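Long-range contact in 3' terminal uridylyl transferase (Trypanosoma brucei, PDB 5HZD), which adds uridines from UTP to the 3' ends of guide RNAs, ribosomal RNAs and some mRNAs, and takes part in mitochondrial RNA editing: residues I341-Y355 and H414-T426. Residues are numbered along the deposited sequence; the frame is centred on the assembly and turned at random.
Sequences IMWIYYLVQKGYVPY and HNVISLNRPGITT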
# COMPACT_ATOMS: atom_id res chain seq x y z
N ILE A 341 -5.89 9.78 4.07
CA ILE A 341 -6.71 10.91 3.67
C ILE A 341 -7.06 11.78 4.89
O ILE A 341 -7.05 13.02 4.79
CB ILE A 341 -7.95 10.47 2.88
CG1 ILE A 341 -7.49 9.88 1.54
CG2 ILE A 341 -8.92 11.65 2.66
CD1 ILE A 341 -8.55 9.00 0.86
N MET A 342 -7.38 11.16 6.02
CA MET A 342 -7.62 11.93 7.23
C MET A 342 -6.41 12.81 7.56
O MET A 342 -6.56 13.97 7.89
CB MET A 342 -7.90 11.03 8.44
CG MET A 342 -9.23 10.32 8.36
SD MET A 342 -9.56 9.42 9.89
CE MET A 342 -9.66 10.74 11.09
N TRP A 343 -5.21 12.24 7.50
CA TRP A 343 -4.01 12.99 7.85
C TRP A 343 -3.78 14.12 6.86
O TRP A 343 -3.54 15.26 7.24
CB TRP A 343 -2.85 11.99 7.85
CG TRP A 343 -1.45 12.53 7.93
CD1 TRP A 343 -0.44 12.30 7.04
CD2 TRP A 343 -0.84 13.25 9.03
NE1 TRP A 343 0.74 12.88 7.48
CE2 TRP A 343 0.51 13.45 8.71
CE3 TRP A 343 -1.33 13.77 10.23
CZ2 TRP A 343 1.40 14.12 9.54
CZ3 TRP A 343 -0.43 14.44 11.08
CH2 TRP A 343 0.90 14.63 10.71
N ILE A 344 -3.88 13.82 5.57
CA ILE A 344 -3.62 14.85 4.57
C ILE A 344 -4.67 15.97 4.62
O ILE A 344 -4.33 17.15 4.48
CB ILE A 344 -3.60 14.25 3.19
CG1 ILE A 344 -2.34 13.38 3.10
CG2 ILE A 344 -3.54 15.33 2.14
CD1 ILE A 344 -2.37 12.42 1.89
N TYR A 345 -5.94 15.60 4.82
CA TYR A 345 -6.99 16.63 4.90
C TYR A 345 -6.69 17.58 6.04
O TYR A 345 -6.81 18.80 5.89
CB TYR A 345 -8.37 15.98 5.09
CG TYR A 345 -9.48 16.96 5.32
CD1 TYR A 345 -10.05 17.65 4.25
CD2 TYR A 345 -9.96 17.19 6.62
CE1 TYR A 345 -11.11 18.58 4.47
CE2 TYR A 345 -11.00 18.09 6.84
CZ TYR A 345 -11.55 18.77 5.77
OH TYR A 345 -12.57 19.68 5.98
N TYR A 346 -6.29 17.03 7.18
CA TYR A 346 -5.86 17.86 8.31
C TYR A 346 -4.68 18.77 7.92
O TYR A 346 -4.69 19.98 8.22
CB TYR A 346 -5.51 16.96 9.50
CG TYR A 346 -4.58 17.59 10.51
CD1 TYR A 346 -5.04 18.57 11.39
CD2 TYR A 346 -3.27 17.18 10.59
CE1 TYR A 346 -4.19 19.11 12.35
CE2 TYR A 346 -2.40 17.72 11.52
CZ TYR A 346 -2.87 18.70 12.38
OH TYR A 346 -2.01 19.23 13.33
N LEU A 347 -3.66 18.22 7.27
CA LEU A 347 -2.52 19.03 6.86
C LEU A 347 -2.95 20.16 5.94
O LEU A 347 -2.41 21.27 6.05
CB LEU A 347 -1.45 18.17 6.15
CG LEU A 347 -0.80 17.07 7.01
CD1 LEU A 347 0.20 16.26 6.17
CD2 LEU A 347 -0.13 17.68 8.28
N VAL A 348 -3.88 19.90 5.02
CA VAL A 348 -4.29 20.94 4.09
C VAL A 348 -5.08 21.99 4.84
O VAL A 348 -4.84 23.19 4.68
CB VAL A 348 -5.17 20.35 2.98
CG1 VAL A 348 -5.86 21.50 2.18
CG2 VAL A 348 -4.36 19.45 2.06
N GLN A 349 -6.02 21.56 5.69
CA GLN A 349 -6.94 22.52 6.33
C GLN A 349 -6.19 23.42 7.28
O GLN A 349 -6.56 24.59 7.47
CB GLN A 349 -8.11 21.81 7.02
CG GLN A 349 -9.04 21.14 6.07
CD GLN A 349 -9.64 22.09 5.07
OE1 GLN A 349 -10.11 23.17 5.44
NE2 GLN A 349 -9.65 21.71 3.79
N LYS A 350 -5.12 22.89 7.86
CA LYS A 350 -4.30 23.65 8.81
C LYS A 350 -3.13 24.38 8.16
O LYS A 350 -2.38 25.09 8.84
CB LYS A 350 -3.80 22.73 9.93
CG LYS A 350 -4.91 22.27 10.89
CD LYS A 350 -5.55 23.45 11.62
CE LYS A 350 -6.51 23.00 12.71
NZ LYS A 350 -7.11 24.21 13.37
N GLY A 351 -2.95 24.20 6.86
CA GLY A 351 -1.96 24.95 6.09
C GLY A 351 -0.55 24.41 6.13
O GLY A 351 0.38 25.09 5.74
N TYR A 352 -0.37 23.19 6.62
CA TYR A 352 0.94 22.54 6.60
C TYR A 352 1.42 22.11 5.21
O TYR A 352 2.64 22.03 4.97
CB TYR A 352 0.97 21.31 7.52
CG TYR A 352 0.88 21.61 8.98
CD1 TYR A 352 1.97 22.12 9.66
CD2 TYR A 352 -0.31 21.40 9.68
CE1 TYR A 352 1.90 22.39 11.02
CE2 TYR A 352 -0.39 21.65 11.03
CZ TYR A 352 0.71 22.15 11.69
OH TYR A 352 0.64 22.41 13.03
N VAL A 353 0.50 21.76 4.32
CA VAL A 353 0.87 21.40 2.94
C VAL A 353 -0.08 22.14 1.99
O VAL A 353 -1.23 22.40 2.34
CB VAL A 353 0.77 19.88 2.62
CG1 VAL A 353 1.67 19.03 3.56
CG2 VAL A 353 -0.65 19.40 2.68
N PRO A 354 0.39 22.43 0.77
CA PRO A 354 -0.49 23.03 -0.24
C PRO A 354 -1.57 22.06 -0.70
O PRO A 354 -1.41 20.84 -0.71
CB PRO A 354 0.47 23.32 -1.41
CG PRO A 354 1.82 23.43 -0.78
CD PRO A 354 1.79 22.37 0.31
N TYR A 355 -2.72 22.61 -1.10
CA TYR A 355 -3.76 21.77 -1.69
C TYR A 355 -3.33 21.19 -3.04
O TYR A 355 -2.69 21.87 -3.85
CB TYR A 355 -5.05 22.62 -1.85
CG TYR A 355 -6.14 21.84 -2.54
CD1 TYR A 355 -6.83 20.84 -1.86
CD2 TYR A 355 -6.47 22.09 -3.88
CE1 TYR A 355 -7.80 20.09 -2.49
CE2 TYR A 355 -7.46 21.34 -4.52
CZ TYR A 355 -8.11 20.35 -3.81
OH TYR A 355 -9.08 19.63 -4.46
N HIS A 414 -21.69 17.13 10.21
CA HIS A 414 -22.17 17.84 9.03
C HIS A 414 -21.22 17.90 7.85
O HIS A 414 -21.66 18.20 6.73
CB HIS A 414 -22.61 19.25 9.40
CG HIS A 414 -23.75 19.25 10.36
ND1 HIS A 414 -25.02 18.84 9.99
CD2 HIS A 414 -23.81 19.55 11.68
CE1 HIS A 414 -25.82 18.91 11.04
NE2 HIS A 414 -25.12 19.34 12.07
N ASN A 415 -19.93 17.62 8.07
CA ASN A 415 -18.94 17.78 7.03
C ASN A 415 -18.27 16.47 6.62
O ASN A 415 -18.45 15.45 7.27
CB ASN A 415 -17.87 18.78 7.47
CG ASN A 415 -18.41 20.20 7.58
OD1 ASN A 415 -19.45 20.56 6.98
ND2 ASN A 415 -17.68 21.04 8.32
N VAL A 416 -17.51 16.53 5.54
CA VAL A 416 -16.90 15.34 4.97
C VAL A 416 -15.41 15.60 4.83
O VAL A 416 -15.00 16.67 4.37
CB VAL A 416 -17.45 15.12 3.55
CG1 VAL A 416 -16.74 13.91 2.86
CG2 VAL A 416 -18.99 14.95 3.57
N ILE A 417 -14.60 14.63 5.22
CA ILE A 417 -13.14 14.69 4.99
C ILE A 417 -12.92 14.46 3.50
O ILE A 417 -13.20 13.38 2.99
CB ILE A 417 -12.44 13.62 5.83
CG1 ILE A 417 -12.69 13.88 7.33
CG2 ILE A 417 -10.94 13.59 5.55
CD1 ILE A 417 -12.09 12.82 8.29
N SER A 418 -12.48 15.49 2.78
CA SER A 418 -12.43 15.37 1.33
C SER A 418 -11.29 16.19 0.76
O SER A 418 -11.09 17.35 1.15
CB SER A 418 -13.75 15.83 0.69
OG SER A 418 -13.60 15.75 -0.73
N LEU A 419 -10.54 15.56 -0.15
CA LEU A 419 -9.48 16.26 -0.88
C LEU A 419 -9.96 16.68 -2.26
O LEU A 419 -9.19 17.20 -3.06
CB LEU A 419 -8.24 15.36 -1.03
CG LEU A 419 -7.68 14.79 0.27
CD1 LEU A 419 -6.52 13.86 -0.08
CD2 LEU A 419 -7.25 15.96 1.12
N ASN A 420 -11.26 16.53 -2.55
CA ASN A 420 -11.71 16.82 -3.91
C ASN A 420 -11.95 18.29 -4.16
O ASN A 420 -12.20 18.69 -5.31
CB ASN A 420 -12.99 16.06 -4.24
CG ASN A 420 -12.74 14.60 -4.46
OD1 ASN A 420 -12.62 13.85 -3.52
ND2 ASN A 420 -12.60 14.20 -5.72
N ARG A 421 -11.91 19.08 -3.10
CA ARG A 421 -12.01 20.55 -3.21
C ARG A 421 -11.25 21.11 -2.02
O ARG A 421 -11.11 20.43 -1.01
CB ARG A 421 -13.48 21.00 -3.22
CG ARG A 421 -14.28 20.62 -1.97
CD ARG A 421 -15.79 20.61 -2.26
NE ARG A 421 -16.12 19.83 -3.44
CZ ARG A 421 -16.22 18.50 -3.47
NH1 ARG A 421 -15.99 17.76 -2.38
NH2 ARG A 421 -16.51 17.90 -4.61
N PRO A 422 -10.74 22.35 -2.13
CA PRO A 422 -9.89 22.91 -1.07
C PRO A 422 -10.63 23.42 0.15
O PRO A 422 -10.06 23.47 1.24
CB PRO A 422 -9.22 24.10 -1.78
CG PRO A 422 -10.16 24.48 -2.89
CD PRO A 422 -10.75 23.17 -3.35
N GLY A 423 -11.88 23.81 -0.03
CA GLY A 423 -12.65 24.32 1.08
C GLY A 423 -13.41 23.23 1.80
O GLY A 423 -13.09 22.06 1.68
N ILE A 424 -14.41 23.63 2.57
CA ILE A 424 -15.22 22.66 3.33
C ILE A 424 -16.18 21.93 2.40
O ILE A 424 -16.85 22.55 1.56
CB ILE A 424 -16.06 23.39 4.41
CG1 ILE A 424 -15.16 24.01 5.48
CG2 ILE A 424 -17.12 22.44 5.04
CD1 ILE A 424 -14.30 23.06 6.22
N THR A 425 -16.25 20.60 2.56
CA THR A 425 -17.27 19.79 1.87
C THR A 425 -18.33 19.40 2.89
O THR A 425 -18.03 18.75 3.89
CB THR A 425 -16.64 18.49 1.33
OG1 THR A 425 -15.67 18.83 0.34
CG2 THR A 425 -17.69 17.61 0.68
N THR A 426 -19.58 19.79 2.68
CA THR A 426 -20.63 19.37 3.60
C THR A 426 -21.21 18.04 3.13
O THR A 426 -21.08 17.69 1.97
CB THR A 426 -21.74 20.42 3.72
OG1 THR A 426 -22.45 20.51 2.48
CG2 THR A 426 -21.16 21.80 4.12
O HOH W 1 -14.40 19.27 4.07
O HOH W 2 -9.49 19.73 1.34
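The phenol of Y345 projects from its helix into residues 417-424, with I417 CA over the ring centre in a CH-pi contact, 4.2 Å from the centroid and 3° off the normal. With its CG anti to the backbone N (chi1 174°), Y345 reaches directly across to this segment; its opposite face carries Q349 CG, offset toward the rim, and S418 O lies at the ring edge, 3.3 Å from Y345 CD1. The I417 branch CG2 presses against Y345 CB at 3.5 Å, while I417 CD1 meets M342 CG. L419 CD2 rests against Y345 CA on the helix surface, 3.8 Å away. A second tyrosine, Y355, grips the turn beyond: P422 CB sits over its face, 3.9 Å from the centroid, and Y355 OH donates to L419 O (2.8 Å), approaching from above the carbonyl plane. Q349, bent at chi2 (-59°), donates a hydrogen bond from NE2 to P422 O (3.1 Å); NE2 stands well above the carbonyl plane, whereas the acceptor lies near the plane of the Q349 amide.

Two waters complete the polar layer. One joins Y345 OH to V416 O and T425 N, linking the phenol to the two short antiparallel strands; the other bridges S418 O and R421 O, with a weak bond from Q349 NE2. Within the connection, S418 OG accepts from N420 N in an ST turn, and R421 NH1 bonds T425 OG1. E466, in the proposed nucleotide recognition motif, forms a salt bridge with R421 NH1 and a hydrogen bond with S418 OG, which would tie the connection to that motif. One turn earlier on the helix lies Y337, a UTP-binding residue. Helix 336-349 thus packs against the connection between strands 415-416 and 425-426, in the Cid1-family part of the chain, while helix 385-409 contributes Y406 against Y345 and I417, and helix 292-304 contributes Y303 against V348 and Y355.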